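PDB 7CDY: glucose dehydrogenase from Serratia sp. FS14, which belongs to the glucose/sorbosone dehydrogenase family of beta-propeller proteins and carries a bound calcium ion. Local coordinates for residues 195-201 with 270-274; 280-285 with 297-301; 273-278 with 327-331. Numbering follows the deposited sequence.

Contact 1: residues 195-201 with 270-274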
loop_
_atom_site.group_PDB
_atom_site.type_symbol
_atom_site.label_atom_id
_atom_site.label_comp_id
_atom_site.label_asym_id
_atom_site.label_seq_id
_atom_site.Cartn_x
_atom_site.Cartn_y
_atom_site.Cartn_z
ATOM N N GLY A 195 -0.331 -1.462 3.409
ATOM C CA GLY A 195 -0.156 -2.780 2.835
ATOM C C GLY A 195 -1.448 -3.249 2.202
ATOM O O GLY A 195 -2.516 -3.100 2.809
ATOM N N LEU A 196 -1.364 -3.824 1.004
ATOM C CA LEU A 196 -2.554 -4.324 0.318
ATOM C C LEU A 196 -2.108 -5.364 -0.695
ATOM O O LEU A 196 -1.318 -5.049 -1.590
ATOM C CB LEU A 196 -3.264 -3.166 -0.385
ATOM C CG LEU A 196 -4.674 -3.438 -0.903
ATOM C CD1 LEU A 196 -5.653 -3.603 0.251
ATOM C CD2 LEU A 196 -5.122 -2.301 -1.829
ATOM N N ALA A 197 -2.620 -6.585 -0.591
ATOM C CA ALA A 197 -2.136 -7.618 -1.498
ATOM C C ALA A 197 -3.144 -8.747 -1.626
ATOM O O ALA A 197 -3.880 -9.057 -0.687
ATOM C CB ALA A 197 -0.784 -8.172 -1.044
ATOM N N LEU A 198 -3.137 -9.377 -2.797
ATOM C CA LEU A 198 -4.014 -10.499 -3.100
ATOM C C LEU A 198 -3.369 -11.792 -2.621
ATOM O O LEU A 198 -2.253 -12.127 -3.032
ATOM C CB LEU A 198 -4.211 -10.549 -4.610
ATOM C CG LEU A 198 -5.064 -11.697 -5.143
ATOM C CD1 LEU A 198 -6.517 -11.513 -4.746
ATOM C CD2 LEU A 198 -4.908 -11.769 -6.656
ATOM N N ASN A 199 -4.061 -12.511 -1.754
ATOM C CA ASN A 199 -3.594 -13.825 -1.328
ATOM C C ASN A 199 -3.637 -14.759 -2.536
ATOM O O ASN A 199 -4.719 -14.982 -3.103
ATOM C CB ASN A 199 -4.489 -14.326 -0.193
ATOM C CG ASN A 199 -4.042 -15.671 0.372
ATOM O OD1 ASN A 199 -3.832 -16.631 -0.378
ATOM N ND2 ASN A 199 -3.897 -15.749 1.686
ATOM N N PRO A 200 -2.500 -15.308 -2.976
ATOM C CA PRO A 200 -2.480 -16.088 -4.224
ATOM C C PRO A 200 -3.151 -17.440 -4.108
ATOM O O PRO A 200 -3.430 -18.065 -5.139
ATOM C CB PRO A 200 -0.983 -16.235 -4.521
ATOM C CG PRO A 200 -0.329 -16.160 -3.181
ATOM C CD PRO A 200 -1.162 -15.186 -2.377
ATOM N N TRP A 201 -3.428 -17.904 -2.898
ATOM C CA TRP A 201 -4.058 -19.197 -2.683
ATOM C C TRP A 201 -5.562 -19.099 -2.493
ATOM O O TRP A 201 -6.300 -19.935 -3.024
ATOM C CB TRP A 201 -3.385 -19.908 -1.503
ATOM C CG TRP A 201 -1.898 -19.949 -1.714
ATOM C CD1 TRP A 201 -1.226 -20.710 -2.628
ATOM C CD2 TRP A 201 -0.905 -19.152 -1.051
ATOM N NE1 TRP A 201 0.121 -20.455 -2.561
ATOM C CE2 TRP A 201 0.346 -19.502 -1.602
ATOM C CE3 TRP A 201 -0.950 -18.193 -0.032
ATOM C CZ2 TRP A 201 1.541 -18.923 -1.174
ATOM C CZ3 TRP A 201 0.237 -17.614 0.389
ATOM C CH2 TRP A 201 1.465 -17.980 -0.187
ATOM N N MET A 270 3.731 -5.272 1.619
ATOM C CA MET A 270 3.343 -6.637 1.938
ATOM C C MET A 270 3.338 -7.471 0.669
ATOM O O MET A 270 2.895 -7.011 -0.385
ATOM C CB MET A 270 1.991 -6.730 2.676
ATOM C CG MET A 270 0.759 -6.625 1.794
ATOM S SD MET A 270 -0.833 -6.656 2.676
ATOM C CE MET A 270 -0.870 -8.309 3.357
ATOM N N ALA A 271 3.833 -8.696 0.792
ATOM C CA ALA A 271 3.906 -9.633 -0.324
ATOM C C ALA A 271 3.783 -11.058 0.189
ATOM O O ALA A 271 4.462 -11.431 1.150
ATOM C CB ALA A 271 5.227 -9.487 -1.087
ATOM N N PHE A 272 2.940 -11.856 -0.462
ATOM C CA PHE A 272 2.865 -13.291 -0.224
ATOM C C PHE A 272 3.911 -14.000 -1.077
ATOM O O PHE A 272 4.083 -13.679 -2.258
ATOM C CB PHE A 272 1.490 -13.816 -0.629
ATOM C CG PHE A 272 0.348 -13.272 0.191
ATOM C CD1 PHE A 272 -0.051 -13.903 1.366
ATOM C CD2 PHE A 272 -0.361 -12.148 -0.233
ATOM C CE1 PHE A 272 -1.120 -13.413 2.102
ATOM C CE2 PHE A 272 -1.414 -11.653 0.505
ATOM C CZ PHE A 272 -1.799 -12.285 1.667
ATOM N N TYR A 273 4.617 -14.967 -0.489
ATOM C CA TYR A 273 5.654 -15.692 -1.220
ATOM C C TYR A 273 5.064 -16.977 -1.795
ATOM O O TYR A 273 4.718 -17.899 -1.052
ATOM C CB TYR A 273 6.890 -15.969 -0.365
ATOM C CG TYR A 273 8.022 -16.510 -1.210
ATOM C CD1 TYR A 273 8.911 -15.648 -1.846
ATOM C CD2 TYR A 273 8.170 -17.883 -1.417
ATOM C CE1 TYR A 273 9.937 -16.136 -2.647
ATOM C CE2 TYR A 273 9.198 -18.382 -2.219
ATOM C CZ TYR A 273 10.071 -17.503 -2.830
ATOM O OH TYR A 273 11.093 -17.990 -3.621
ATOM N N ASP A 274 4.959 -17.030 -3.126
ATOM C CA ASP A 274 4.445 -18.188 -3.852
ATOM C C ASP A 274 5.449 -18.668 -4.897
ATOM O O ASP A 274 5.070 -19.260 -5.913
ATOM C CB ASP A 274 3.092 -17.860 -4.490
ATOM C CG ASP A 274 2.345 -19.095 -4.987
ATOM O OD1 ASP A 274 2.539 -20.198 -4.433
ATOM O OD2 ASP A 274 1.552 -18.948 -5.945
#
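Phe272 lays one face of its ring under the backbone of Asn199. The CA of Asn199 stands 3.8 Å from the centroid of the Phe272 ring, 20° off the ring normal, which is a CH-pi contact. Ala197, Pro200 and Trp201 pack round the Phe272 side chain. Ala197 CB lies 3.9 Å from Phe272 CE2, Pro200 CD lies 3.5 Å from Phe272 CB, and Trp201 CZ3 lies 3.8 Å from Phe272 CD1. Further back, Met270 reaches across: its CG is 3.6 Å from Ala197 CB, and its SD is 3.3 Å from Leu196 N. Gly195 has no side chain, and a CB there would press on the Met270 sulfur. Strands 195-198 and 270-273 run at 29° with their axes 6.4 Å apart. They are the first strands of two successive four-stranded antiparallel sheets, so this is blade-to-blade packing in a beta-propeller. Trp206, from the strand next to 192-198, also meets Phe272 edge-to-face. Past the strand end, Asn199 OD1 accepts a hydrogen bond from Trp201 N (2.9 Å), forming an Asx turn. The end of the Trp201 side chain comes close to 272-274. Trp201 NE1 gives a weak hydrogen bond to Asp274 OD1, at 3.1 Å and 136°. That carboxylate has a stronger partner in Arg282, with which it forms a salt bridge.

Contact 2: residues 280-285 with 297-301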
loop_
_atom_site.group_PDB
_atom_site.type_symbol
_atom_site.label_atom_id
_atom_site.label_comp_id
_atom_site.label_asym_id
_atom_site.label_seq_id
_atom_site.Cartn_x
_atom_site.Cartn_y
_atom_site.Cartn_z
ATOM N N ALA A 280 11.047 -23.018 1.642
ATOM C CA ALA A 280 10.747 -22.762 3.045
ATOM C C ALA A 280 9.930 -21.493 3.235
ATOM O O ALA A 280 9.253 -21.348 4.259
ATOM C CB ALA A 280 12.041 -22.665 3.853
ATOM N N TRP A 281 9.978 -20.577 2.274
ATOM C CA TRP A 281 9.239 -19.328 2.367
ATOM C C TRP A 281 7.834 -19.424 1.797
ATOM O O TRP A 281 7.056 -18.477 1.958
ATOM C CB TRP A 281 10.001 -18.217 1.641
ATOM C CG TRP A 281 11.095 -17.588 2.444
ATOM C CD1 TRP A 281 11.467 -17.892 3.720
ATOM C CD2 TRP A 281 11.951 -16.523 2.018
ATOM N NE1 TRP A 281 12.506 -17.081 4.116
ATOM C CE2 TRP A 281 12.823 -16.234 3.086
ATOM C CE3 TRP A 281 12.067 -15.788 0.834
ATOM C CZ2 TRP A 281 13.794 -15.235 3.007
ATOM C CZ3 TRP A 281 13.032 -14.800 0.758
ATOM C CH2 TRP A 281 13.880 -14.534 1.835
ATOM N N ARG A 282 7.487 -20.524 1.130
ATOM C CA ARG A 282 6.151 -20.646 0.567
ATOM C C ARG A 282 5.114 -20.613 1.681
ATOM O O ARG A 282 5.343 -21.124 2.781
ATOM C CB ARG A 282 6.031 -21.935 -0.252
ATOM C CG ARG A 282 6.914 -21.935 -1.502
ATOM C CD ARG A 282 6.726 -23.195 -2.354
ATOM N NE ARG A 282 5.321 -23.539 -2.538
ATOM C CZ ARG A 282 4.497 -22.906 -3.365
ATOM N NH1 ARG A 282 4.938 -21.894 -4.098
ATOM N NH2 ARG A 282 3.228 -23.287 -3.459
ATOM N N HIS A 283 3.984 -19.963 1.401
ATOM C CA HIS A 283 2.903 -19.785 2.367
ATOM C C HIS A 283 3.284 -18.850 3.516
ATOM O O HIS A 283 2.720 -18.931 4.607
ATOM C CB HIS A 283 2.318 -21.119 2.850
ATOM C CG HIS A 283 1.710 -21.924 1.742
ATOM N ND1 HIS A 283 0.503 -21.594 1.162
ATOM C CD2 HIS A 283 2.165 -23.012 1.077
ATOM C CE1 HIS A 283 0.230 -22.460 0.202
ATOM N NE2 HIS A 283 1.222 -23.331 0.131
ATOM N N SER A 284 4.230 -17.952 3.266
ATOM C CA SER A 284 4.569 -16.877 4.183
ATOM C C SER A 284 4.121 -15.541 3.601
ATOM O O SER A 284 4.018 -15.376 2.380
ATOM C CB SER A 284 6.075 -16.838 4.467
ATOM O OG SER A 284 6.459 -17.886 5.343
ATOM N N LEU A 285 3.878 -14.588 4.500
ATOM C CA LEU A 285 3.525 -13.215 4.163
ATOM C C LEU A 285 4.622 -12.321 4.721
ATOM O O LEU A 285 4.930 -12.383 5.916
ATOM C CB LEU A 285 2.177 -12.860 4.793
ATOM C CG LEU A 285 1.743 -11.400 4.710
ATOM C CD1 LEU A 285 1.645 -10.981 3.252
ATOM C CD2 LEU A 285 0.415 -11.190 5.430
ATOM N N ARG A 297 8.256 -11.785 8.721
ATOM C CA ARG A 297 7.742 -12.934 7.986
ATOM C C ARG A 297 6.697 -13.643 8.834
ATOM O O ARG A 297 7.007 -14.137 9.925
ATOM C CB ARG A 297 8.858 -13.913 7.622
ATOM C CG ARG A 297 8.344 -15.091 6.805
ATOM C CD ARG A 297 9.463 -15.997 6.349
ATOM N NE ARG A 297 9.945 -16.845 7.426
ATOM C CZ ARG A 297 9.568 -18.106 7.606
ATOM N NH1 ARG A 297 8.691 -18.663 6.785
ATOM N NH2 ARG A 297 10.064 -18.809 8.615
ATOM N N LEU A 298 5.461 -13.701 8.338
ATOM C CA LEU A 298 4.380 -14.415 9.007
ATOM C C LEU A 298 4.146 -15.739 8.291
ATOM O O LEU A 298 3.893 -15.754 7.080
ATOM C CB LEU A 298 3.094 -13.590 8.992
ATOM C CG LEU A 298 3.178 -12.200 9.620
ATOM C CD1 LEU A 298 1.828 -11.513 9.576
ATOM C CD2 LEU A 298 3.670 -12.326 11.054
ATOM N N THR A 299 4.219 -16.845 9.029
ATOM C CA THR A 299 3.878 -18.144 8.465
ATOM C C THR A 299 2.367 -18.321 8.526
ATOM O O THR A 299 1.754 -18.076 9.566
ATOM C CB THR A 299 4.569 -19.242 9.276
ATOM O OG1 THR A 299 5.990 -19.069 9.200
ATOM C CG2 THR A 299 4.204 -20.621 8.737
ATOM N N LEU A 300 1.765 -18.737 7.410
ATOM C CA LEU A 300 0.316 -18.859 7.313
ATOM C C LEU A 300 -0.098 -20.317 7.188
ATOM O O LEU A 300 0.562 -21.109 6.513
ATOM C CB LEU A 300 -0.220 -18.125 6.085
ATOM C CG LEU A 300 0.200 -16.672 5.906
ATOM C CD1 LEU A 300 -0.378 -16.116 4.600
ATOM C CD2 LEU A 300 -0.244 -15.848 7.109
ATOM N N GLU A 301 -1.203 -20.650 7.835
ATOM C CA GLU A 301 -1.918 -21.902 7.608
ATOM C C GLU A 301 -3.332 -21.486 7.215
ATOM O O GLU A 301 -4.158 -21.165 8.075
ATOM C CB GLU A 301 -1.876 -22.787 8.849
ATOM C CG GLU A 301 -0.499 -23.393 9.080
ATOM C CD GLU A 301 -0.401 -24.245 10.336
ATOM O OE1 GLU A 301 -1.435 -24.485 10.993
ATOM O OE2 GLU A 301 0.726 -24.677 10.664
#
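Leu285, Arg297 and Leu300 lose the most surface in this contact. Leu285 and Leu300 combine backbone hydrogen bonds with apolar packing, and Arg297 works through its side chain. Leu285 forms an antiparallel hydrogen-bonded pair with Leu298. Leu285 N donates to Leu298 O at 2.8 Å, and Leu298 N donates to Leu285 O, also at 2.8 Å. Their side chains lie on the same face of the sheet, CB to CB 4.4 Å. The CD1 of Leu300 adds to this apolar patch, 4.1 Å from Leu285 CB. Leu300 also ties down the backbone where the strand begins: its N donates to His283 O at 3.0 Å. Between these bonds, Ser284 and Thr299 make the non-hydrogen-bonded pair, with CA atoms 4.5 Å apart. The long side chain of Arg297 reaches across to the partner strand. Its NH1 donates to Ser284 OG at 2.8 Å, and its CD packs 3.8 Å from Trp281 CD1. The same guanidinium is held by a salt bridge from NE to Glu309. A type II turn from Trp281 to Ser284 leads into the strand, closed by a weak hydrogen bond from Ser284 N to Trp281 O at 3.2 Å. The pairing belongs to a beta hairpin within one four-stranded propeller blade. Strand 267-273 flanks strand 284-289 on one side, and Met270 and Phe272 pack on Leu285. Strand 304-311 flanks strand 294-301 on the other and completes the blade.

Contact 3: residues 273-278 with 327-331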
loop_
_atom_site.group_PDB
_atom_site.type_symbol
_atom_site.label_atom_id
_atom_site.label_comp_id
_atom_site.label_asym_id
_atom_site.label_seq_id
_atom_site.Cartn_x
_atom_site.Cartn_y
_atom_site.Cartn_z
ATOM N N TYR A 273 4.617 -14.967 -0.489
ATOM C CA TYR A 273 5.654 -15.692 -1.220
ATOM C C TYR A 273 5.064 -16.977 -1.795
ATOM O O TYR A 273 4.718 -17.899 -1.052
ATOM C CB TYR A 273 6.890 -15.969 -0.365
ATOM C CG TYR A 273 8.022 -16.510 -1.210
ATOM C CD1 TYR A 273 8.911 -15.648 -1.846
ATOM C CD2 TYR A 273 8.170 -17.883 -1.417
ATOM C CE1 TYR A 273 9.937 -16.136 -2.647
ATOM C CE2 TYR A 273 9.198 -18.382 -2.219
ATOM C CZ TYR A 273 10.071 -17.503 -2.830
ATOM O OH TYR A 273 11.093 -17.990 -3.621
ATOM N N ASP A 274 4.959 -17.030 -3.126
ATOM C CA ASP A 274 4.445 -18.188 -3.852
ATOM C C ASP A 274 5.449 -18.668 -4.897
ATOM O O ASP A 274 5.070 -19.260 -5.913
ATOM C CB ASP A 274 3.092 -17.860 -4.490
ATOM C CG ASP A 274 2.345 -19.095 -4.987
ATOM O OD1 ASP A 274 2.539 -20.198 -4.433
ATOM O OD2 ASP A 274 1.552 -18.948 -5.945
ATOM N N GLY A 275 6.737 -18.406 -4.669
ATOM C CA GLY A 275 7.773 -18.822 -5.590
ATOM C C GLY A 275 8.229 -20.246 -5.337
ATOM O O GLY A 275 7.780 -20.925 -4.417
ATOM N N GLN A 276 9.150 -20.703 -6.190
ATOM C CA GLN A 276 9.746 -22.022 -6.042
ATOM C C GLN A 276 11.197 -21.985 -5.591
ATOM O O GLN A 276 11.716 -23.016 -5.154
ATOM C CB GLN A 276 9.662 -22.807 -7.362
ATOM C CG GLN A 276 8.289 -23.391 -7.674
ATOM C CD GLN A 276 7.658 -24.097 -6.488
ATOM O OE1 GLN A 276 8.285 -24.937 -5.841
ATOM N NE2 GLN A 276 6.405 -23.762 -6.200
ATOM N N ARG A 277 11.859 -20.831 -5.681
ATOM C CA ARG A 277 13.287 -20.782 -5.389
ATOM C C ARG A 277 13.578 -21.114 -3.930
ATOM O O ARG A 277 14.547 -21.820 -3.629
ATOM C CB ARG A 277 13.853 -19.411 -5.749
ATOM C CG ARG A 277 15.315 -19.268 -5.407
ATOM C CD ARG A 277 15.863 -17.941 -5.873
ATOM N NE ARG A 277 15.658 -17.726 -7.300
ATOM C CZ ARG A 277 16.500 -18.129 -8.243
ATOM N NH1 ARG A 277 16.231 -17.885 -9.519
ATOM N NH2 ARG A 277 17.611 -18.775 -7.910
ATOM N N PHE A 278 12.759 -20.608 -3.006
ATOM C CA PHE A 278 12.964 -20.792 -1.570
ATOM C C PHE A 278 11.727 -21.481 -1.008
ATOM O O PHE A 278 10.819 -20.822 -0.477
ATOM C CB PHE A 278 13.246 -19.460 -0.879
ATOM C CG PHE A 278 14.442 -18.749 -1.429
ATOM C CD1 PHE A 278 15.711 -19.300 -1.301
ATOM C CD2 PHE A 278 14.308 -17.541 -2.095
ATOM C CE1 PHE A 278 16.819 -18.656 -1.811
ATOM C CE2 PHE A 278 15.408 -16.894 -2.610
ATOM C CZ PHE A 278 16.672 -17.452 -2.469
ATOM N N ASP A 327 11.450 -14.011 -10.206
ATOM C CA ASP A 327 12.641 -14.845 -10.121
ATOM C C ASP A 327 12.753 -15.595 -8.802
ATOM O O ASP A 327 13.744 -16.302 -8.589
ATOM C CB ASP A 327 13.898 -13.991 -10.329
ATOM C CG ASP A 327 14.010 -12.851 -9.325
ATOM O OD1 ASP A 327 13.122 -12.723 -8.453
ATOM O OD2 ASP A 327 14.996 -12.084 -9.401
ATOM N N GLY A 328 11.781 -15.444 -7.905
ATOM C CA GLY A 328 11.801 -16.130 -6.635
ATOM C C GLY A 328 12.481 -15.399 -5.496
ATOM O O GLY A 328 12.583 -15.967 -4.406
ATOM N N TYR A 329 12.961 -14.176 -5.707
ATOM C CA TYR A 329 13.529 -13.364 -4.640
ATOM C C TYR A 329 12.519 -12.318 -4.180
ATOM O O TYR A 329 11.566 -11.990 -4.889
ATOM C CB TYR A 329 14.796 -12.647 -5.118
ATOM C CG TYR A 329 16.000 -13.542 -5.300
ATOM C CD1 TYR A 329 16.234 -14.180 -6.514
ATOM C CD2 TYR A 329 16.901 -13.743 -4.265
ATOM C CE1 TYR A 329 17.340 -14.991 -6.690
ATOM C CE2 TYR A 329 18.008 -14.556 -4.430
ATOM C CZ TYR A 329 18.217 -15.177 -5.643
ATOM O OH TYR A 329 19.322 -15.987 -5.805
ATOM N N LEU A 330 12.737 -11.801 -2.974
ATOM C CA LEU A 330 11.994 -10.637 -2.511
ATOM C C LEU A 330 12.752 -9.379 -2.895
ATOM O O LEU A 330 13.984 -9.360 -2.911
ATOM C CB LEU A 330 11.822 -10.666 -0.993
ATOM C CG LEU A 330 10.958 -11.775 -0.408
ATOM C CD1 LEU A 330 10.999 -11.700 1.105
ATOM C CD2 LEU A 330 9.528 -11.652 -0.904
ATOM N N TYR A 331 12.006 -8.322 -3.200
ATOM C CA TYR A 331 12.569 -7.029 -3.554
ATOM C C TYR A 331 12.027 -5.977 -2.595
ATOM O O TYR A 331 10.810 -5.881 -2.396
ATOM C CB TYR A 331 12.248 -6.678 -5.014
ATOM C CG TYR A 331 13.058 -7.496 -5.999
ATOM C CD1 TYR A 331 12.741 -8.827 -6.256
ATOM C CD2 TYR A 331 14.155 -6.948 -6.643
ATOM C CE1 TYR A 331 13.500 -9.583 -7.147
ATOM C CE2 TYR A 331 14.909 -7.691 -7.535
ATOM C CZ TYR A 331 14.578 -9.003 -7.778
ATOM O OH TYR A 331 15.341 -9.733 -8.671
#
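This contact is a seam between two neighbouring blades of the propeller, made where the loop after strand 267-273 meets the turn that leads into strand 330-334. Gly328 lies at its centre. Tyr273 OH donates a hydrogen bond to Gly328 O at 2.6 Å, and accepts one from Phe278 N at 3.2 Å. One hydroxyl thus ties the loop to itself and to the opposing turn. Arg277 grips the carbonyl before the glycine: its NE donates to Asp327 O at 2.7 Å, with a weak second bond from NH1 to Asp327 O at 3.1 Å. Gly328 has phi/psi of 90/3°, where a CB would be jammed against the preceding carbonyl oxygen. It would also clash with Arg277 CB, so two separate constraints call for glycine here. The turn is braced from within as well. Asp327 OD1 accepts from Tyr329 N at 3.1 Å, an Asx turn, and Tyr331 OH donates to Asp327 OD2 over a very short 2.5 Å. The antiparallel sheet that holds strand 330-334 also includes the N-terminal strand 3-19 and the C-terminal strand 339-345. These two are neighbours in it, so the two ends of the chain meet in that sheet. Tyr329 offers a ring face to the loop. Phe278 meets it edge-to-face, with centroids 5.4 Å apart and planes at 80°, and Arg277 CD makes a CH-pi contact 3.8 Å from the Tyr329 centroid. Lys343 makes a cation-pi contact with the same tyrosine. Deeper in, Tyr273 CD1 lies 4.2 Å from Leu330 CD2.

Overall arrangement
All three contacts meet at the blade built from strands 267-273, 284-289, 294-301 and 304-311. Contact 2 lies within that blade. Contacts 1 and 3 join it to the sheets before and after it, and they share Tyr273 and Asp274. The centres of contacts 1 and 2 are about 10 Å apart, and contact 3 is about 12 Å from either. Asp274 OD1 and Arg282 NH1 form a salt bridge of 3.0 Å that links contact 2 to both others. A probable hydrogen bond of 3.0 Å from Tyr273 N to Ser284 O also joins them. The calcium ion, bound by Glu217 and Tyr227, lies about 14 Å from the Leu196 side chain of contact 1.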